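Local atomic coordinates of tudor and KH domain-containing protein homolog (Drosophila melanogaster, PDB entry 5YGB), a protein that binds the N-terminal tail of Piwi through its Tudor domain and takes part in the piRNA pathway that represses transposable elements in the germline. Residues 16-30 with 118-130. The protein carries 1 engineered substitution. Residues are numbered along the deposited sequence; the frame is centred on the assembly and turned at random. Where two conformers were deposited one is given.
Sequences TKFWVQLIGPQSKKL and TLRFQAVECFLAN
The indole of Trp19 carries Glu125 on one face: CG of the glutamate stands 4.0 Å from the centroid of the five-membered ring, a CH-pi contact offset toward the rim. The two side chains run alongside each other in the same direction, and at the indole edge a water lies in plane, accepting from Trp19 NE1 and donating to Glu125 OE1, an oxygen that also forms a salt bridge with Arg172. Glu125 OE2 lies 3.4 Å from Lys17 CG. The Phe18 ring has the carbonyl O of Cys126 over one face, Cys126 CB in CH-pi contact and Leu128 N near its edge; the sulfur sits obliquely and meets Val20 CG2. A chi1 of 61° puts Phe18 CG between the backbone N and carbonyl carbon, from where the ring reaches Cys126 and Leu128; beyond the strand pair it packs on Val192, Leu194 and Phe150.

Four backbone bonds pair Phe18 with Cys126 and Val20 with Val124, while Trp19 and Glu125 form the non-hydrogen-bonded pair between them.

Past the strands, in the conformer given, Gln26 OE1 accepts two bonds. Arg120 NH1 donates to Gln26 OE1 at 2.8 Å, with that oxygen near the guanidinium plane but the donor tilted from the carbonyl plane; Gln122 NE2 reaches a lone pair of Gln26 OE1 at 2.9 Å. The bend at chi2 (-67°) folds Gln122 back, and its NE2 also donates to Arg120 O, so in this conformer both amide hydrogens are used, which would hold its rotation. One water donates to both Leu22 O and Gln122 OE1; another accepts from Leu22 N and Arg120 NH1. Leu119 CD2 closes the end against Leu30 CA at 3.8 Å.

The strand pairing belongs to the SN-like lobe, and 118-122, packed on helix 25-41, brings the chain back to it from the Tudor barrel, as in an extended Tudor domain.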
loop_
_atom_site.group_PDB
_atom_site.type_symbol
_atom_site.label_atom_id
_atom_site.label_comp_id
_atom_site.label_asym_id
_atom_site.label_seq_id
_atom_site.Cartn_x
_atom_site.Cartn_y
_atom_site.Cartn_z
ATOM N N THR A 16 -7.015 -10.927 2.110
ATOM C CA THR A 16 -5.860 -11.384 2.876
ATOM C C THR A 16 -4.555 -10.721 2.425
ATOM O O THR A 16 -3.465 -11.148 2.803
ATOM C CB THR A 16 -5.736 -12.934 2.844
ATOM O OG1 THR A 16 -5.882 -13.419 1.505
ATOM C CG2 THR A 16 -6.821 -13.552 3.710
ATOM N N LYS A 17 -4.678 -9.637 1.663
ATOM C CA LYS A 17 -3.528 -8.802 1.345
ATOM C C LYS A 17 -3.984 -7.378 1.044
ATOM O O LYS A 17 -4.435 -7.078 -0.053
ATOM C CB LYS A 17 -2.739 -9.375 0.163
ATOM C CG LYS A 17 -1.455 -8.607 -0.131
ATOM C CD LYS A 17 -0.668 -9.245 -1.271
ATOM C CE LYS A 17 0.687 -8.582 -1.426
ATOM N NZ LYS A 17 1.512 -9.237 -2.483
ATOM N N PHE A 18 -3.894 -6.512 2.046
ATOM C CA PHE A 18 -4.264 -5.116 1.867
ATOM C C PHE A 18 -3.395 -4.261 2.776
ATOM O O PHE A 18 -2.627 -4.781 3.583
ATOM C CB PHE A 18 -5.768 -4.893 2.133
ATOM C CG PHE A 18 -6.218 -5.240 3.535
ATOM C CD1 PHE A 18 -6.637 -6.527 3.853
ATOM C CD2 PHE A 18 -6.227 -4.275 4.530
ATOM C CE1 PHE A 18 -7.044 -6.836 5.134
ATOM C CE2 PHE A 18 -6.650 -4.586 5.813
ATOM C CZ PHE A 18 -7.061 -5.869 6.105
ATOM N N TRP A 19 -3.518 -2.939 2.650
ATOM C CA TRP A 19 -2.662 -2.012 3.382
ATOM C C TRP A 19 -3.496 -0.995 4.130
ATOM O O TRP A 19 -4.504 -0.500 3.615
ATOM C CB TRP A 19 -1.688 -1.307 2.427
ATOM C CG TRP A 19 -0.613 -2.205 1.865
ATOM C CD1 TRP A 19 0.669 -2.310 2.315
ATOM C CD2 TRP A 19 -0.740 -3.108 0.761
ATOM N NE1 TRP A 19 1.357 -3.240 1.555
ATOM C CE2 TRP A 19 0.518 -3.736 0.591
ATOM C CE3 TRP A 19 -1.782 -3.449 -0.112
ATOM C CZ2 TRP A 19 0.748 -4.695 -0.403
ATOM C CZ3 TRP A 19 -1.546 -4.404 -1.109
ATOM C CH2 TRP A 19 -0.287 -5.007 -1.239
ATOM N N VAL A 20 -3.071 -0.689 5.348
ATOM C CA VAL A 20 -3.741 0.336 6.147
ATOM C C VAL A 20 -2.788 1.459 6.554
ATOM O O VAL A 20 -1.561 1.263 6.670
ATOM C CB VAL A 20 -4.407 -0.246 7.423
ATOM C CG1 VAL A 20 -5.368 -1.358 7.062
ATOM C CG2 VAL A 20 -3.365 -0.750 8.393
ATOM N N GLN A 21 -3.377 2.629 6.757
ATOM C CA GLN A 21 -2.712 3.819 7.262
ATOM C C GLN A 21 -3.371 4.208 8.570
ATOM O O GLN A 21 -4.592 4.115 8.688
ATOM C CB GLN A 21 -2.854 4.979 6.282
ATOM C CG GLN A 21 -2.294 4.719 4.879
ATOM C CD GLN A 21 -2.791 5.737 3.880
ATOM O OE1 GLN A 21 -3.897 6.262 4.017
ATOM N NE2 GLN A 21 -1.985 6.021 2.866
ATOM N N LEU A 22 -2.593 4.687 9.529
ATOM C CA LEU A 22 -3.153 5.201 10.770
ATOM C C LEU A 22 -3.688 6.612 10.601
ATOM O O LEU A 22 -3.008 7.475 10.040
ATOM C CB LEU A 22 -2.105 5.212 11.880
ATOM C CG LEU A 22 -1.549 3.866 12.304
ATOM C CD1 LEU A 22 -0.506 4.088 13.383
ATOM C CD2 LEU A 22 -2.655 3.013 12.818
ATOM N N ILE A 23 -4.883 6.847 11.121
ATOM C CA ILE A 23 -5.482 8.178 11.158
ATOM C C ILE A 23 -4.969 8.959 12.348
ATOM O O ILE A 23 -4.895 8.443 13.464
ATOM C CB ILE A 23 -7.008 8.082 11.236
ATOM C CG1 ILE A 23 -7.549 7.377 9.994
ATOM C CG2 ILE A 23 -7.640 9.472 11.399
ATOM C CD1 ILE A 23 -9.040 7.150 10.034
ATOM N N GLY A 24 -4.634 10.222 12.130
ATOM C CA GLY A 24 -4.240 11.085 13.228
ATOM C C GLY A 24 -3.159 12.035 12.771
ATOM O O GLY A 24 -3.126 12.409 11.588
ATOM N N PRO A 25 -2.241 12.396 13.672
ATOM C CA PRO A 25 -1.185 13.335 13.298
ATOM C C PRO A 25 -0.363 12.797 12.137
ATOM O O PRO A 25 0.113 13.575 11.324
ATOM C CB PRO A 25 -0.337 13.452 14.569
ATOM C CG PRO A 25 -1.220 12.974 15.669
ATOM C CD PRO A 25 -2.100 11.934 15.065
ATOM N N GLN A 26 -0.260 11.473 12.044
ATOM C CA GLN A 26 0.524 10.875 10.973
ATOM C C GLN A 26 -0.156 10.975 9.624
ATOM O O GLN A 26 0.530 11.192 8.612
ATOM C CB GLN A 26 0.819 9.415 11.275
ATOM C CG GLN A 26 1.838 9.252 12.348
ATOM C CD GLN A 26 2.251 7.822 12.488
ATOM O OE1 GLN A 26 2.856 7.256 11.578
ATOM N NE2 GLN A 26 1.945 7.223 13.633
ATOM N N SER A 27 -1.473 10.839 9.592
ATOM C CA SER A 27 -2.183 10.947 8.329
ATOM C C SER A 27 -2.227 12.413 7.884
ATOM O O SER A 27 -2.170 12.699 6.689
ATOM C CB SER A 27 -3.584 10.324 8.415
ATOM O OG SER A 27 -4.466 11.038 9.277
ATOM N N LYS A 28 -2.305 13.341 8.831
ATOM C CA LYS A 28 -2.242 14.756 8.491
ATOM C C LYS A 28 -0.869 15.093 7.918
ATOM O O LYS A 28 -0.755 15.810 6.920
ATOM C CB LYS A 28 -2.553 15.620 9.716
ATOM C CG LYS A 28 -4.007 15.502 10.187
ATOM C CD LYS A 28 -4.357 16.522 11.266
ATOM C CE LYS A 28 -3.602 16.269 12.565
ATOM N NZ LYS A 28 -3.941 17.310 13.580
ATOM N N LYS A 29 0.185 14.558 8.531
ATOM C CA LYS A 29 1.532 14.781 8.031
ATOM C C LYS A 29 1.711 14.155 6.651
ATOM O O LYS A 29 2.366 14.738 5.789
ATOM C CB LYS A 29 2.580 14.221 9.008
ATOM C CG LYS A 29 2.814 15.108 10.222
ATOM C CD LYS A 29 3.908 14.569 11.132
ATOM C CE LYS A 29 3.413 13.452 12.024
ATOM N NZ LYS A 29 4.542 12.753 12.703
ATOM N N LEU A 30 1.145 12.973 6.426
ATOM C CA LEU A 30 1.229 12.364 5.097
ATOM C C LEU A 30 0.564 13.241 4.037
ATOM O O LEU A 30 1.144 13.469 2.972
ATOM C CB LEU A 30 0.603 10.965 5.082
ATOM C CG LEU A 30 0.579 10.287 3.708
ATOM C CD1 LEU A 30 1.975 10.119 3.124
ATOM C CD2 LEU A 30 -0.127 8.939 3.821
ATOM N N THR A 118 11.851 11.704 6.830
ATOM C CA THR A 118 11.567 11.762 8.268
ATOM C C THR A 118 10.305 11.007 8.696
ATOM O O THR A 118 10.311 10.296 9.706
ATOM C CB THR A 118 11.440 13.226 8.727
ATOM O OG1 THR A 118 12.699 13.886 8.538
ATOM C CG2 THR A 118 11.063 13.304 10.196
ATOM N N LEU A 119 9.219 11.179 7.953
ATOM C CA LEU A 119 7.948 10.560 8.314
ATOM C C LEU A 119 8.009 9.037 8.199
ATOM O O LEU A 119 8.485 8.499 7.198
ATOM C CB LEU A 119 6.821 11.098 7.426
ATOM C CG LEU A 119 5.413 10.583 7.725
ATOM C CD1 LEU A 119 4.939 11.036 9.095
ATOM C CD2 LEU A 119 4.440 11.065 6.655
ATOM N N ARG A 120 7.524 8.346 9.226
ATOM C CA ARG A 120 7.374 6.891 9.192
ATOM C C ARG A 120 6.692 6.441 7.895
ATOM O O ARG A 120 5.748 7.086 7.442
ATOM C CB ARG A 120 6.565 6.448 10.432
ATOM C CG ARG A 120 5.955 5.050 10.389
ATOM C CD ARG A 120 5.136 4.687 11.655
ATOM N NE ARG A 120 4.391 3.464 11.376
ATOM C CZ ARG A 120 3.143 3.446 10.917
ATOM N NH1 ARG A 120 2.481 4.583 10.738
ATOM N NH2 ARG A 120 2.548 2.294 10.649
ATOM N N PHE A 121 7.169 5.365 7.271
ATOM C CA PHE A 121 6.467 4.834 6.102
ATOM C C PHE A 121 5.048 4.447 6.545
ATOM O O PHE A 121 4.860 3.700 7.520
ATOM C CB PHE A 121 7.208 3.637 5.492
ATOM C CG PHE A 121 8.529 3.986 4.833
ATOM C CD1 PHE A 121 8.962 5.299 4.716
ATOM C CD2 PHE A 121 9.320 2.982 4.300
ATOM C CE1 PHE A 121 10.180 5.595 4.102
ATOM C CE2 PHE A 121 10.533 3.278 3.674
ATOM C CZ PHE A 121 10.953 4.576 3.583
ATOM N N GLN A 122 4.036 4.959 5.854
ATOM C CA GLN A 122 2.692 4.961 6.424
ATOM C C GLN A 122 1.846 3.710 6.192
ATOM O O GLN A 122 0.865 3.503 6.913
ATOM C CB GLN A 122 1.937 6.195 5.905
ATOM C CG GLN A 122 2.479 7.501 6.470
ATOM C CD GLN A 122 2.219 7.593 7.952
ATOM O OE1 GLN A 122 1.069 7.578 8.393
ATOM N NE2 GLN A 122 3.283 7.649 8.732
ATOM N N ALA A 123 2.176 2.884 5.203
ATOM C CA ALA A 123 1.334 1.734 4.885
ATOM C C ALA A 123 1.803 0.479 5.585
ATOM O O ALA A 123 2.996 0.156 5.553
ATOM C CB ALA A 123 1.284 1.495 3.370
ATOM N N VAL A 124 0.873 -0.225 6.224
ATOM C CA VAL A 124 1.175 -1.527 6.811
ATOM C C VAL A 124 0.342 -2.610 6.148
ATOM O O VAL A 124 -0.900 -2.536 6.128
ATOM C CB VAL A 124 0.919 -1.551 8.317
ATOM C CG1 VAL A 124 1.188 -2.949 8.866
ATOM C CG2 VAL A 124 1.808 -0.538 9.027
ATOM N N GLU A 125 1.017 -3.610 5.592
ATOM C CA GLU A 125 0.356 -4.747 4.967
ATOM C C GLU A 125 -0.281 -5.639 6.033
ATOM O O GLU A 125 0.358 -5.970 7.030
ATOM C CB GLU A 125 1.343 -5.561 4.115
ATOM C CG GLU A 125 0.661 -6.523 3.172
ATOM C CD GLU A 125 1.619 -7.481 2.500
ATOM O OE1 GLU A 125 2.827 -7.165 2.418
ATOM O OE2 GLU A 125 1.158 -8.552 2.057
ATOM N N CYS A 126 -1.537 -6.017 5.808
ATOM C CA CYS A 126 -2.325 -6.815 6.749
ATOM C C CYS A 126 -3.097 -7.873 6.002
ATOM O O CYS A 126 -3.229 -7.824 4.779
ATOM C CB CYS A 126 -3.343 -5.959 7.507
ATOM S SG CYS A 126 -2.707 -4.598 8.487
ATOM N N PHE A 127 -3.646 -8.818 6.759
ATOM C CA PHE A 127 -4.714 -9.672 6.255
ATOM C C PHE A 127 -5.927 -9.574 7.177
ATOM O O PHE A 127 -5.806 -9.164 8.335
ATOM C CB PHE A 127 -4.228 -11.134 6.095
ATOM C CG PHE A 127 -3.965 -11.872 7.396
ATOM C CD1 PHE A 127 -2.752 -11.731 8.057
ATOM C CD2 PHE A 127 -4.901 -12.755 7.912
ATOM C CE1 PHE A 127 -2.490 -12.429 9.228
ATOM C CE2 PHE A 127 -4.640 -13.454 9.082
ATOM C CZ PHE A 127 -3.431 -13.288 9.735
ATOM N N LEU A 128 -7.095 -9.909 6.646
ATOM C CA LEU A 128 -8.311 -9.914 7.449
ATOM C C LEU A 128 -8.360 -11.217 8.223
ATOM O O LEU A 128 -8.382 -12.285 7.625
ATOM C CB LEU A 128 -9.559 -9.761 6.573
ATOM C CG LEU A 128 -10.879 -9.482 7.297
ATOM C CD1 LEU A 128 -10.818 -8.105 7.959
ATOM C CD2 LEU A 128 -12.046 -9.577 6.316
ATOM N N ALA A 129 -8.348 -11.135 9.550
ATOM C CA ALA A 129 -8.342 -12.343 10.377
ATOM C C ALA A 129 -9.632 -13.153 10.260
ATOM O O ALA A 129 -10.708 -12.614 9.999
ATOM C CB ALA A 129 -8.092 -11.971 11.827
ATOM N N ASN A 130 -9.487 -14.464 10.437
ATOM C CA ASN A 130 -10.613 -15.393 10.615
ATOM C C ASN A 130 -11.492 -15.600 9.382
ATOM O O ASN A 130 -12.652 -16.004 9.506
ATOM C CB ASN A 130 -11.478 -14.941 11.797
ATOM C CG ASN A 130 -10.686 -14.840 13.095
ATOM O OD1 ASN A 130 -9.936 -15.755 13.445
ATOM N ND2 ASN A 130 -10.844 -13.731 13.806
HETATM O O HOH W 1 -0.648 -10.651 2.472
HETATM O O HOH W 2 4.001 -4.671 1.718
HETATM O O HOH W 3 0.273 4.971 9.123
HETATM O O HOH W 4 -1.536 7.788 7.622
#